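Local coordinates for protein ADP-ribosyltransferase (Staphylococcus aureus, PDB 1OJQ) that binds NAD and transfers its ADP-ribose group to a protein target, probably Rho-type small GTPases as in other C3-like exoenzymes, at residues Y34-N39 against E180-R185; K24-D29 against I72-T77; S41-P46 against E63-L68; E2-T7 against T13-S18; R48-N51 against K56-E59. One frame throughout, in Å; residues are numbered along the deposited sequence. Where two conformers were deposited one is given.

Contact 1 of 5, residues Y34-N39 against E180-R185; sequences YNYTKN and EVLLPR
The phenol ring of Tyr36, on helix 27-38, meets Leu182 of strand 180-183 on a slant. CE2 of Tyr36 lies 3.9 Å from CD1 of Leu182. A second aromatic, Tyr136, makes an edge-to-face pair with the same ring, and Leu68 and Ile43 also touch it. The other flat group is the carboxylate of Glu180. Its OE1 is 4.4 Å from CG2 of Thr37, a loose approach, while OE2 has a weak hydrogen bond with Ser138 OG. Tyr36 reaches the strand because its CG is anti to the backbone N (chi1 -175°), which sends the ring out from the helix; a long flat side chain suits this gap, as the nearest CA atoms, those of Thr37 and Leu182, are 9.6 Å apart. Thr37 is turned back on its own helix: OG1 donates to Tyr34 O at 2.7 Å, tilted 16° from the carbonyl plane, and the same oxygen also receives Lys38 N. Thr37 OG1 has a further hydrogen bond, with Ala174 N. Thr37 and Glu180 both bind NAD in this protein. The chemistry thus divides: an apolar contact joins helix to strand, and beside it the Thr37 hydroxyl, fixed by two bonds, and the Glu180 carboxylate stand at the nucleotide site.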
# COMPACT_ATOMS: atom_id res chain seq x y z
N TYR A 34 3.63 -12.86 -9.61
CA TYR A 34 2.45 -13.73 -9.42
C TYR A 34 2.55 -14.46 -8.09
O TYR A 34 1.62 -14.47 -7.29
CB TYR A 34 2.29 -14.74 -10.57
CG TYR A 34 0.93 -15.42 -10.52
CD1 TYR A 34 -0.16 -14.89 -11.20
CD2 TYR A 34 0.73 -16.59 -9.80
CE1 TYR A 34 -1.41 -15.47 -11.18
CE2 TYR A 34 -0.51 -17.19 -9.76
CZ TYR A 34 -1.57 -16.64 -10.45
OH TYR A 34 -2.79 -17.26 -10.41
N ASN A 35 3.69 -15.10 -7.84
CA ASN A 35 3.85 -15.84 -6.59
C ASN A 35 3.69 -14.94 -5.37
O ASN A 35 3.15 -15.38 -4.35
CB ASN A 35 5.20 -16.56 -6.55
CG ASN A 35 5.20 -17.78 -7.45
OD1 ASN A 35 4.15 -18.34 -7.79
ND2 ASN A 35 6.39 -18.18 -7.86
N TYR A 36 4.16 -13.70 -5.44
CA TYR A 36 3.96 -12.78 -4.32
C TYR A 36 2.48 -12.56 -4.07
O TYR A 36 2.03 -12.61 -2.91
CB TYR A 36 4.72 -11.44 -4.56
CG TYR A 36 4.58 -10.58 -3.31
CD1 TYR A 36 5.44 -10.80 -2.24
CD2 TYR A 36 3.61 -9.61 -3.20
CE1 TYR A 36 5.32 -10.02 -1.09
CE2 TYR A 36 3.47 -8.84 -2.06
CZ TYR A 36 4.34 -9.05 -1.01
OH TYR A 36 4.21 -8.29 0.14
N THR A 37 1.70 -12.29 -5.12
CA THR A 37 0.28 -12.04 -4.96
C THR A 37 -0.46 -13.25 -4.39
O THR A 37 -1.44 -13.03 -3.67
CB THR A 37 -0.44 -11.63 -6.26
OG1 THR A 37 -0.48 -12.73 -7.18
CG2 THR A 37 0.30 -10.47 -6.93
N LYS A 38 -0.02 -14.46 -4.66
CA LYS A 38 -0.61 -15.68 -4.16
C LYS A 38 -0.44 -15.89 -2.65
O LYS A 38 -1.31 -16.44 -2.00
CB LYS A 38 0.07 -16.92 -4.77
CG LYS A 38 -0.01 -17.10 -6.25
CD LYS A 38 0.80 -18.34 -6.64
CE LYS A 38 -0.01 -19.60 -6.43
NZ LYS A 38 0.82 -20.81 -6.75
N ASN A 39 0.73 -15.49 -2.17
CA ASN A 39 1.28 -15.93 -0.89
C ASN A 39 2.46 -15.04 -0.48
O ASN A 39 3.61 -15.42 -0.73
CB ASN A 39 1.74 -17.37 -1.05
CG ASN A 39 1.98 -18.18 0.20
OD1 ASN A 39 1.47 -17.89 1.29
ND2 ASN A 39 2.77 -19.25 0.03
N GLU A 180 -3.79 -3.27 -8.79
CA GLU A 180 -2.71 -3.26 -7.82
C GLU A 180 -1.43 -2.62 -8.33
O GLU A 180 -0.95 -2.84 -9.42
CB GLU A 180 -2.40 -4.70 -7.34
CG GLU A 180 -1.33 -4.66 -6.22
CD GLU A 180 -1.18 -5.97 -5.47
OE1 GLU A 180 -1.98 -6.90 -5.68
OE2 GLU A 180 -0.23 -6.06 -4.64
N VAL A 181 -0.86 -1.79 -7.45
CA VAL A 181 0.49 -1.25 -7.62
C VAL A 181 1.35 -1.80 -6.50
O VAL A 181 0.95 -1.67 -5.34
CB VAL A 181 0.48 0.29 -7.60
CG1 VAL A 181 1.88 0.87 -7.51
CG2 VAL A 181 -0.26 0.77 -8.85
N LEU A 182 2.47 -2.43 -6.82
CA LEU A 182 3.36 -3.00 -5.80
C LEU A 182 4.52 -2.05 -5.54
O LEU A 182 5.20 -1.69 -6.49
CB LEU A 182 3.82 -4.37 -6.30
CG LEU A 182 4.50 -5.27 -5.27
CD1 LEU A 182 3.56 -5.56 -4.11
CD2 LEU A 182 5.00 -6.53 -5.96
N LEU A 183 4.75 -1.62 -4.30
CA LEU A 183 5.85 -0.72 -3.96
C LEU A 183 7.03 -1.46 -3.33
O LEU A 183 6.85 -2.51 -2.71
CB LEU A 183 5.36 0.38 -3.00
CG LEU A 183 4.10 1.15 -3.44
CD1 LEU A 183 3.66 2.15 -2.38
CD2 LEU A 183 4.36 1.80 -4.79
N PRO A 184 8.24 -0.93 -3.46
CA PRO A 184 9.43 -1.54 -2.91
C PRO A 184 9.31 -1.80 -1.41
O PRO A 184 8.63 -1.08 -0.68
CB PRO A 184 10.50 -0.45 -3.07
CG PRO A 184 10.04 0.36 -4.22
CD PRO A 184 8.54 0.31 -4.20
N ARG A 185 10.04 -2.82 -0.99
CA ARG A 185 10.20 -3.05 0.44
C ARG A 185 10.87 -1.82 1.05
O ARG A 185 11.69 -1.16 0.43
CB ARG A 185 10.98 -4.32 0.72
CG ARG A 185 12.43 -4.31 0.22
CD ARG A 185 12.99 -5.72 0.36
NE ARG A 185 14.38 -5.82 -0.06
CZ ARG A 185 15.40 -5.77 0.78
NH1 ARG A 185 15.17 -5.62 2.09
NH2 ARG A 185 16.65 -5.87 0.34

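Contact 2 of 5, residues K24-D29 against I72-T77; sequences KYSSKD and ISKSVT
Lys74 reaches Asp29 along a straight path. From CB, its CG leaves beside the backbone N (chi1 -74°), and the chain beyond is fully extended, near the C-terminal part of helix 59-73. CD comes within 3.5 Å of Asp29 OD2, and CE also lies 3.5 Å from OD2. NZ closes a salt bridge, 2.6 Å from OD2 and on its syn lone pair. The ammonium also donates to water 1, held by Lys24 O, and weakly to water 4, which binds Asp29 OD1. A lysine suits this partly exposed position: its methylenes span the gap and its charge ends among oxygens and water.

Asp29 OD2 is gripped a second time. Ser26 N donates to it at 2.8 Å, from the anti side and 23° out of the carboxylate plane, while Asp29 N donates to Ser26 OG at 3.1 Å. This reciprocal pair is a capping box, closing the N-terminal turn of helix 27-38. Asp29 OD1 has Thr71 OG1 as a further partner.

Farther along, Tyr25 and Ser75 meet through water. Water 2 sits in plane at the edge of the Tyr25 ring, 2.6 Å from OH, and donates to Ser75 OG, also at 2.6 Å; water 3 makes a second bridge between the two hydroxyls. Ser75 OG is hydrogen-bonded to Ala164 O too. One carboxylate therefore completes the capping box and also binds Lys74; so many donors, with the helix N-terminus close by, would probably stabilise its negative charge.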
# COMPACT_ATOMS: atom_id res chain seq x y z
N LYS A 24 9.31 -4.12 -19.46
CA LYS A 24 9.80 -5.20 -20.31
C LYS A 24 10.02 -6.46 -19.49
O LYS A 24 11.13 -7.01 -19.47
CB LYS A 24 11.14 -4.89 -20.97
CG LYS A 24 11.18 -3.63 -21.82
CD LYS A 24 12.59 -3.37 -22.32
N TYR A 25 9.00 -6.89 -18.77
CA TYR A 25 9.15 -7.99 -17.84
C TYR A 25 9.62 -9.27 -18.54
O TYR A 25 9.11 -9.57 -19.62
CB TYR A 25 7.83 -8.28 -17.12
CG TYR A 25 7.40 -7.27 -16.10
CD1 TYR A 25 6.05 -6.94 -16.00
CD2 TYR A 25 8.32 -6.66 -15.26
CE1 TYR A 25 5.62 -6.01 -15.07
CE2 TYR A 25 7.90 -5.72 -14.33
CZ TYR A 25 6.56 -5.41 -14.25
OH TYR A 25 6.12 -4.49 -13.32
N SER A 26 10.52 -9.99 -17.89
CA SER A 26 10.95 -11.33 -18.27
C SER A 26 10.03 -12.39 -17.69
O SER A 26 9.16 -12.09 -16.88
CB SER A 26 12.37 -11.58 -17.75
OG SER A 26 12.28 -11.71 -16.33
N SER A 27 10.20 -13.66 -18.07
CA SER A 27 9.38 -14.72 -17.49
C SER A 27 9.58 -14.79 -15.99
O SER A 27 8.63 -15.06 -15.24
CB SER A 27 9.72 -16.06 -18.13
OG SER A 27 9.48 -16.02 -19.53
N LYS A 28 10.82 -14.55 -15.53
CA LYS A 28 11.06 -14.60 -14.09
C LYS A 28 10.36 -13.48 -13.34
O LYS A 28 9.87 -13.71 -12.23
CB LYS A 28 12.57 -14.52 -13.84
CG LYS A 28 13.16 -15.84 -13.35
CD LYS A 28 13.26 -15.80 -11.82
CE LYS A 28 13.52 -17.20 -11.28
NZ LYS A 28 12.99 -17.36 -9.90
N ASP A 29 10.34 -12.29 -13.94
CA ASP A 29 9.62 -11.15 -13.39
C ASP A 29 8.16 -11.53 -13.17
O ASP A 29 7.54 -11.31 -12.13
CB ASP A 29 9.69 -9.95 -14.32
CG ASP A 29 11.04 -9.26 -14.37
OD1 ASP A 29 11.69 -9.17 -13.32
OD2 ASP A 29 11.43 -8.80 -15.47
N ILE A 72 10.48 -4.82 -9.37
CA ILE A 72 9.81 -3.54 -9.09
C ILE A 72 10.63 -2.38 -9.64
O ILE A 72 10.09 -1.38 -10.12
CB ILE A 72 9.56 -3.44 -7.58
CG1 ILE A 72 8.57 -4.51 -7.06
CG2 ILE A 72 9.10 -2.05 -7.14
CD1 ILE A 72 8.45 -4.58 -5.54
N SER A 73 11.93 -2.47 -9.58
CA SER A 73 12.85 -1.41 -10.01
C SER A 73 12.77 -1.18 -11.51
O SER A 73 13.30 -0.18 -11.99
CB SER A 73 14.29 -1.77 -9.60
OG SER A 73 14.87 -2.70 -10.53
N LYS A 74 12.15 -2.10 -12.25
CA LYS A 74 12.09 -1.98 -13.71
C LYS A 74 11.10 -0.93 -14.19
O LYS A 74 11.10 -0.58 -15.38
CB LYS A 74 11.76 -3.33 -14.37
CG LYS A 74 12.99 -4.24 -14.31
CD LYS A 74 12.74 -5.56 -15.03
CE LYS A 74 13.97 -6.46 -14.96
NZ LYS A 74 13.72 -7.70 -15.77
N SER A 75 10.26 -0.42 -13.29
CA SER A 75 9.39 0.68 -13.70
C SER A 75 9.33 1.74 -12.60
O SER A 75 9.39 1.46 -11.40
CB SER A 75 7.97 0.25 -14.07
OG SER A 75 7.39 -0.60 -13.09
N VAL A 76 9.20 2.97 -13.08
CA VAL A 76 8.96 4.09 -12.17
C VAL A 76 7.67 4.78 -12.56
O VAL A 76 7.16 4.68 -13.68
CB VAL A 76 10.12 5.12 -12.17
CG1 VAL A 76 11.39 4.44 -11.69
CG2 VAL A 76 10.30 5.75 -13.54
N THR A 77 7.08 5.50 -11.61
CA THR A 77 5.85 6.20 -11.96
C THR A 77 6.08 7.31 -12.97
O THR A 77 6.96 8.15 -12.77
CB THR A 77 5.20 6.81 -10.70
OG1 THR A 77 6.17 7.64 -10.06
CG2 THR A 77 4.81 5.72 -9.70
O HOH W 1 13.65 -6.86 -18.50
O HOH W 2 8.10 -3.05 -12.42
O HOH W 3 4.83 -2.01 -13.89
O HOH W 4 14.52 -9.25 -13.08

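Contact 3 of 5, residues S41-P46 against E63-L68; sequences SPINTP and EQVRQL
Gln64 O accepts the amide of Leu68 at 2.9 Å, a regular helical bond that holds Gln64 in the turn facing Ile43. The two residues belong to a pair of successive helices joined by a loop, 41-49 and 59-73, within the N-terminal helical part of this C3-type transferase. Between the two segments the contact rests on side chains alone, and Ile43 supplies all of one side. With CG1 beside the backbone N (chi1 -73°), its longer branch heads for Gln64, and CD1 stops 3.5 Å from OE1. CG1 of Ile43 follows at 3.8 Å from the same oxygen, so both CG1 and CD1 meet one amide oxygen, the two side chains crossing at a slant. This is van der Waals contact between an aliphatic chain and a polar tip: the oxygen rests on the isoleucine methyl while NE2 points away from Ile43.

The shorter branch, CG2, points to the buried Val65. Beta-branched residues keep compact, rigid side chains close to the helix, which suits buried packing between helices; Ile43, Val65 and Leu68 all touch Tyr136. Near its start, helix 41-49 keeps a normal bond, Thr45 N to Ser41 O, but Pro46 has no N-H to give and the helix kinks there. The apolar closure is a methyl pair: Ile43 CG2 and Val65 CG2 lie 4.3 Å apart.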
# COMPACT_ATOMS: atom_id res chain seq x y z
N SER A 41 3.03 -13.97 2.70
CA SER A 41 3.56 -14.15 4.07
C SER A 41 4.93 -14.79 4.14
O SER A 41 5.70 -14.39 5.03
CB SER A 41 2.55 -14.92 4.94
OG SER A 41 2.44 -16.27 4.55
N PRO A 42 5.35 -15.76 3.35
CA PRO A 42 6.69 -16.33 3.53
C PRO A 42 7.84 -15.35 3.29
O PRO A 42 9.00 -15.61 3.65
CB PRO A 42 6.78 -17.41 2.45
CG PRO A 42 5.34 -17.78 2.25
CD PRO A 42 4.62 -16.45 2.26
N ILE A 43 7.52 -14.24 2.65
CA ILE A 43 8.46 -13.15 2.41
C ILE A 43 8.23 -12.02 3.40
O ILE A 43 9.14 -11.49 4.02
CB ILE A 43 8.29 -12.67 0.95
CG1 ILE A 43 8.87 -13.70 -0.03
CG2 ILE A 43 8.85 -11.26 0.74
CD1 ILE A 43 8.36 -13.55 -1.44
N ASN A 44 6.96 -11.63 3.53
CA ASN A 44 6.61 -10.53 4.43
C ASN A 44 7.08 -10.77 5.85
O ASN A 44 7.74 -9.95 6.48
CB ASN A 44 5.10 -10.35 4.40
CG ASN A 44 4.52 -9.32 5.34
OD1 ASN A 44 5.12 -8.82 6.28
ND2 ASN A 44 3.24 -8.98 5.08
N THR A 45 6.74 -11.92 6.43
CA THR A 45 7.08 -12.11 7.85
C THR A 45 8.57 -12.10 8.13
O THR A 45 9.03 -11.38 9.03
CB THR A 45 6.41 -13.41 8.34
OG1 THR A 45 5.00 -13.17 8.24
CG2 THR A 45 6.76 -13.69 9.79
N PRO A 46 9.39 -12.86 7.41
CA PRO A 46 10.82 -12.78 7.66
C PRO A 46 11.40 -11.39 7.42
O PRO A 46 12.32 -10.90 8.10
CB PRO A 46 11.38 -13.76 6.61
CG PRO A 46 10.26 -14.72 6.34
CD PRO A 46 9.03 -13.86 6.38
N GLU A 63 16.71 -15.13 -2.38
CA GLU A 63 16.67 -15.11 -3.84
C GLU A 63 15.38 -14.47 -4.33
O GLU A 63 15.36 -13.73 -5.31
CB GLU A 63 16.81 -16.55 -4.38
CG GLU A 63 16.55 -16.67 -5.86
CD GLU A 63 16.96 -18.00 -6.48
OE1 GLU A 63 17.55 -18.90 -5.84
OE2 GLU A 63 16.70 -18.17 -7.70
N GLN A 64 14.29 -14.77 -3.62
CA GLN A 64 12.99 -14.19 -3.97
C GLN A 64 12.95 -12.68 -3.75
O GLN A 64 12.36 -11.98 -4.57
CB GLN A 64 11.91 -14.90 -3.16
CG GLN A 64 11.64 -16.29 -3.79
CD GLN A 64 10.74 -17.12 -2.89
OE1 GLN A 64 9.77 -16.59 -2.35
NE2 GLN A 64 11.06 -18.40 -2.72
N VAL A 65 13.58 -12.23 -2.66
CA VAL A 65 13.68 -10.79 -2.39
C VAL A 65 14.56 -10.08 -3.42
O VAL A 65 14.13 -9.04 -3.93
CB VAL A 65 14.18 -10.51 -0.96
CG1 VAL A 65 14.57 -9.05 -0.80
CG2 VAL A 65 13.09 -10.96 0.02
N ARG A 66 15.75 -10.60 -3.73
CA ARG A 66 16.52 -9.93 -4.79
C ARG A 66 15.72 -9.84 -6.08
O ARG A 66 15.73 -8.83 -6.80
CB ARG A 66 17.83 -10.69 -5.02
CG ARG A 66 18.88 -10.33 -3.95
CD ARG A 66 20.20 -11.02 -4.23
NE ARG A 66 20.15 -12.48 -4.06
CZ ARG A 66 20.41 -13.06 -2.89
NH1 ARG A 66 20.71 -12.32 -1.83
NH2 ARG A 66 20.36 -14.38 -2.81
N GLN A 67 15.01 -10.93 -6.40
CA GLN A 67 14.21 -10.97 -7.61
C GLN A 67 13.12 -9.90 -7.57
O GLN A 67 13.03 -9.13 -8.53
CB GLN A 67 13.61 -12.37 -7.82
CG GLN A 67 12.65 -12.47 -8.99
CD GLN A 67 13.19 -12.10 -10.34
OE1 GLN A 67 12.74 -11.14 -10.99
NE2 GLN A 67 14.16 -12.84 -10.84
N LEU A 68 12.29 -9.88 -6.51
CA LEU A 68 11.15 -8.93 -6.53
C LEU A 68 11.65 -7.49 -6.49
O LEU A 68 11.05 -6.61 -7.10
CB LEU A 68 10.19 -9.23 -5.38
CG LEU A 68 8.77 -8.65 -5.48
CD1 LEU A 68 8.07 -9.02 -6.78
CD2 LEU A 68 7.90 -9.08 -4.31

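Contact 4 of 5, residues E2-T7 against T13-S18; sequences ETKNFT and TKWGNS
Aromatic contact comes first: Phe6 leans on Trp15, with CZ 3.4 Å from both CB and CG of the tryptophan. The Phe6 ring and the five-membered ring of Trp15 are inclined at 49°, their centroids 5.0 Å apart. Over one face of the indole, Phe6 CE2 sits 3.7 Å above the plane, offset toward the rim. Trp15 can receive it because its CG is anti to the backbone N (chi1 -173°), which holds the indole out from helix 9-23.

Aliphatic contact is lighter. The Lys4 chain, bent at chi2 and chi3, brings CE to 3.8 Å from Trp15 CD1, so methylenes rather than the charge meet the indole.

Polar bonds complete the account. Trp15 NE1 donates outside the two segments, to Asp79 OD1. Trp15 O accepts Ser18 OG at 2.6 Å, in the carbonyl plane, and also Ser18 N. Tryptophan suits the place by pairing a broad apolar face with one N-H for an acid.

The backbone of Lys4 bonds to Ser80 and Tyr82, so the N-terminal tail runs beside strand 81-87, an outermost strand of the mixed sheet in this ADP-ribosyltransferase fold, with Lys4 and Phe6 resting on Trp15 of helix 9-23.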
# COMPACT_ATOMS: atom_id res chain seq x y z
N GLU A 2 0.74 17.79 -12.75
CA GLU A 2 -0.31 17.38 -11.80
C GLU A 2 -0.08 15.97 -11.23
O GLU A 2 0.57 15.13 -11.83
CB GLU A 2 -1.69 17.41 -12.46
CG GLU A 2 -2.18 18.77 -12.92
CD GLU A 2 -1.48 19.30 -14.15
OE1 GLU A 2 -1.10 20.49 -14.12
OE2 GLU A 2 -1.30 18.58 -15.16
N THR A 3 -0.64 15.73 -10.06
CA THR A 3 -0.76 14.39 -9.49
C THR A 3 -1.96 13.71 -10.09
O THR A 3 -3.01 14.36 -10.27
CB THR A 3 -0.90 14.53 -7.96
OG1 THR A 3 0.35 15.12 -7.52
CG2 THR A 3 -1.11 13.22 -7.23
N LYS A 4 -1.85 12.43 -10.42
CA LYS A 4 -2.99 11.67 -10.94
C LYS A 4 -3.79 11.07 -9.80
O LYS A 4 -3.23 10.70 -8.76
CB LYS A 4 -2.51 10.53 -11.85
CG LYS A 4 -1.55 10.95 -12.94
CD LYS A 4 -2.26 11.47 -14.17
CE LYS A 4 -2.99 10.44 -14.99
NZ LYS A 4 -4.05 11.03 -15.86
N ASN A 5 -5.09 10.94 -9.99
CA ASN A 5 -5.94 10.26 -9.02
C ASN A 5 -7.05 9.56 -9.80
O ASN A 5 -7.79 10.28 -10.46
CB ASN A 5 -6.51 11.25 -8.02
CG ASN A 5 -7.24 10.52 -6.89
OD1 ASN A 5 -8.46 10.67 -6.79
ND2 ASN A 5 -6.56 9.73 -6.09
N PHE A 6 -7.14 8.24 -9.73
CA PHE A 6 -8.05 7.47 -10.57
C PHE A 6 -9.31 7.03 -9.86
O PHE A 6 -9.24 6.46 -8.76
CB PHE A 6 -7.34 6.20 -11.11
CG PHE A 6 -6.22 6.58 -12.08
CD1 PHE A 6 -6.50 6.89 -13.40
CD2 PHE A 6 -4.91 6.63 -11.63
CE1 PHE A 6 -5.47 7.24 -14.26
CE2 PHE A 6 -3.88 6.97 -12.50
CZ PHE A 6 -4.16 7.28 -13.81
N THR A 7 -10.44 7.25 -10.53
CA THR A 7 -11.70 6.65 -10.09
C THR A 7 -12.30 5.75 -11.17
O THR A 7 -13.18 4.93 -10.89
CB THR A 7 -12.76 7.70 -9.70
OG1 THR A 7 -13.02 8.57 -10.81
CG2 THR A 7 -12.24 8.56 -8.55
N THR A 13 -6.32 1.39 -15.78
CA THR A 13 -5.69 0.34 -16.57
C THR A 13 -4.80 0.92 -17.65
O THR A 13 -3.68 0.46 -17.90
CB THR A 13 -6.75 -0.58 -17.21
OG1 THR A 13 -7.32 -1.43 -16.20
CG2 THR A 13 -6.12 -1.48 -18.26
N LYS A 14 -5.28 1.96 -18.33
CA LYS A 14 -4.48 2.57 -19.40
C LYS A 14 -3.16 3.09 -18.86
O LYS A 14 -2.05 2.88 -19.37
CB LYS A 14 -5.32 3.68 -20.04
CG LYS A 14 -4.64 4.37 -21.22
CD LYS A 14 -5.60 5.41 -21.80
CE LYS A 14 -4.83 6.42 -22.65
NZ LYS A 14 -5.63 7.68 -22.74
N TRP A 15 -3.26 3.83 -17.75
CA TRP A 15 -2.08 4.41 -17.11
C TRP A 15 -1.17 3.30 -16.61
O TRP A 15 0.02 3.30 -16.90
CB TRP A 15 -2.47 5.34 -15.96
CG TRP A 15 -1.37 6.13 -15.30
CD1 TRP A 15 -0.90 7.35 -15.68
CD2 TRP A 15 -0.60 5.76 -14.15
NE1 TRP A 15 0.11 7.78 -14.85
CE2 TRP A 15 0.30 6.80 -13.90
CE3 TRP A 15 -0.60 4.64 -13.31
CZ2 TRP A 15 1.20 6.76 -12.83
CZ3 TRP A 15 0.28 4.57 -12.26
CH2 TRP A 15 1.16 5.64 -12.04
N GLY A 16 -1.75 2.36 -15.86
CA GLY A 16 -0.95 1.25 -15.38
C GLY A 16 -0.24 0.47 -16.46
O GLY A 16 0.93 0.12 -16.25
N ASN A 17 -0.90 0.15 -17.57
CA ASN A 17 -0.26 -0.59 -18.66
C ASN A 17 0.97 0.13 -19.20
O ASN A 17 1.88 -0.50 -19.77
CB ASN A 17 -1.27 -0.80 -19.79
CG ASN A 17 -2.25 -1.92 -19.52
OD1 ASN A 17 -3.30 -2.04 -20.14
ND2 ASN A 17 -1.90 -2.77 -18.56
N SER A 18 1.01 1.45 -19.03
CA SER A 18 2.19 2.19 -19.52
C SER A 18 3.38 1.86 -18.63
O SER A 18 4.51 1.81 -19.11
CB SER A 18 1.94 3.70 -19.61
OG SER A 18 1.98 4.32 -18.33

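Contact 5 of 5, residues R48-N51 against K56-E59; sequences RSAN and KLSE
The torsions of Leu57 bring it to Ala50. CG stands beside the backbone N (chi1 -52°), and chi2 of -173° sets CD1 anti to CA, so CD2 is the branch that comes to 3.8 Å from Ala50 CB. On the other side, helix 41-49 closes in a Schellman motif, with positive phi (50°) at Asn51 and two bonds back into the last turn. Asn51 N donates to Arg48 O at 2.9 Å. Asparagine tolerates this left-handed backbone better than most residues. The turn sends the chain back on itself, so that the loop leading to helix 59-73 passes close to the helix it has just left, with the CA atoms of Ala50 and Lys56 only 6.2 Å apart.

Such closeness suits a small residue. Ala50 is buried, and its single methyl meets CB of Lys56 at 3.9 Å as well as the leucine. Leu57 carries the apolar patch inward, touching Pro46, Leu47 and Val65, and so joins the linker to both helices. Lys56 is exposed: its base lies against the alanine methyl while its far end turns to Asp53 and water.

Arg48 faces elsewhere: it binds NAD in this protein and makes a salt bridge with Glu133, another NAD-binding residue, so this helix end lies beside the nucleotide site. The remaining link between the segments is polar. The Lys56 chain runs extended and bends at its last torsion; NZ forms a salt bridge with Asp53 and donates to water 5 at 2.7 Å, and that water donates to Ala50 O at 2.6 Å.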
# COMPACT_ATOMS: atom_id res chain seq x y z
N ARG A 48 10.01 -8.56 7.87
CA ARG A 48 9.71 -7.75 9.04
C ARG A 48 10.57 -8.15 10.23
O ARG A 48 11.17 -7.31 10.92
CB ARG A 48 8.22 -7.86 9.40
CG ARG A 48 7.34 -7.10 8.38
CD ARG A 48 5.87 -7.34 8.72
NE ARG A 48 4.98 -6.44 8.00
CZ ARG A 48 3.66 -6.60 7.92
NH1 ARG A 48 3.06 -7.62 8.51
NH2 ARG A 48 2.92 -5.73 7.24
N SER A 49 10.63 -9.45 10.50
CA SER A 49 11.46 -9.93 11.60
C SER A 49 12.91 -9.47 11.48
O SER A 49 13.55 -9.20 12.49
CB SER A 49 11.47 -11.46 11.64
OG SER A 49 10.21 -11.97 12.01
N ALA A 50 13.41 -9.42 10.26
CA ALA A 50 14.82 -9.11 9.99
C ALA A 50 15.06 -7.61 9.92
O ALA A 50 16.18 -7.15 9.66
CB ALA A 50 15.25 -9.76 8.68
N ASN A 51 13.97 -6.88 10.13
CA ASN A 51 14.00 -5.43 9.97
C ASN A 51 14.64 -5.05 8.64
O ASN A 51 15.40 -4.10 8.56
CB ASN A 51 14.74 -4.77 11.14
CG ASN A 51 14.54 -3.27 11.21
OD1 ASN A 51 13.54 -2.72 10.74
ND2 ASN A 51 15.50 -2.58 11.82
N LYS A 56 19.82 -11.75 6.56
CA LYS A 56 19.33 -12.58 7.65
C LYS A 56 18.32 -13.61 7.20
O LYS A 56 17.84 -14.42 7.98
CB LYS A 56 18.66 -11.68 8.71
CG LYS A 56 19.65 -10.86 9.53
CD LYS A 56 18.96 -10.22 10.73
CE LYS A 56 19.91 -9.42 11.61
NZ LYS A 56 20.34 -8.15 10.94
N LEU A 57 17.96 -13.60 5.92
CA LEU A 57 16.90 -14.48 5.45
C LEU A 57 17.42 -15.84 4.99
O LEU A 57 18.61 -15.99 4.74
CB LEU A 57 16.15 -13.81 4.29
CG LEU A 57 15.67 -12.39 4.62
CD1 LEU A 57 14.78 -11.83 3.52
CD2 LEU A 57 14.98 -12.38 5.97
N SER A 58 16.48 -16.76 4.89
CA SER A 58 16.76 -18.09 4.32
C SER A 58 17.26 -17.96 2.90
O SER A 58 16.99 -16.93 2.27
CB SER A 58 15.49 -18.94 4.38
OG SER A 58 15.78 -20.28 4.72
N GLU A 59 17.95 -18.95 2.34
CA GLU A 59 18.44 -18.74 0.96
C GLU A 59 17.31 -18.62 -0.05
O GLU A 59 17.42 -17.84 -1.02
CB GLU A 59 19.37 -19.88 0.51
CG GLU A 59 20.63 -19.96 1.35
CD GLU A 59 21.62 -18.84 1.14
OE1 GLU A 59 21.41 -17.96 0.29
OE2 GLU A 59 22.65 -18.85 1.86
O HOH W 5 18.32 -6.41 10.99

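Contacts 1 and 3 are buried and largely apolar. They touch, with Tyr36 packed on Leu68 and Ile43, and so make one continuous core between helices 27-38, 41-49 and 59-73 and strand 180-183. Contact 2 uses helices 27-38 and 59-73 again, but nearer the surface, where a salt bridge and waters replace methyl groups. Contact 5, about 21 Å from the chain centre, closes the loop between the two helices of contact 3 and mixes one apolar patch with a water bridge. Contact 4 stands apart, on the opposite side of the chain's centre from contact 5, and relies on aromatic rings. NAD-binding residues meet in contact 1; in contact 5 Arg48 only lies on the segment.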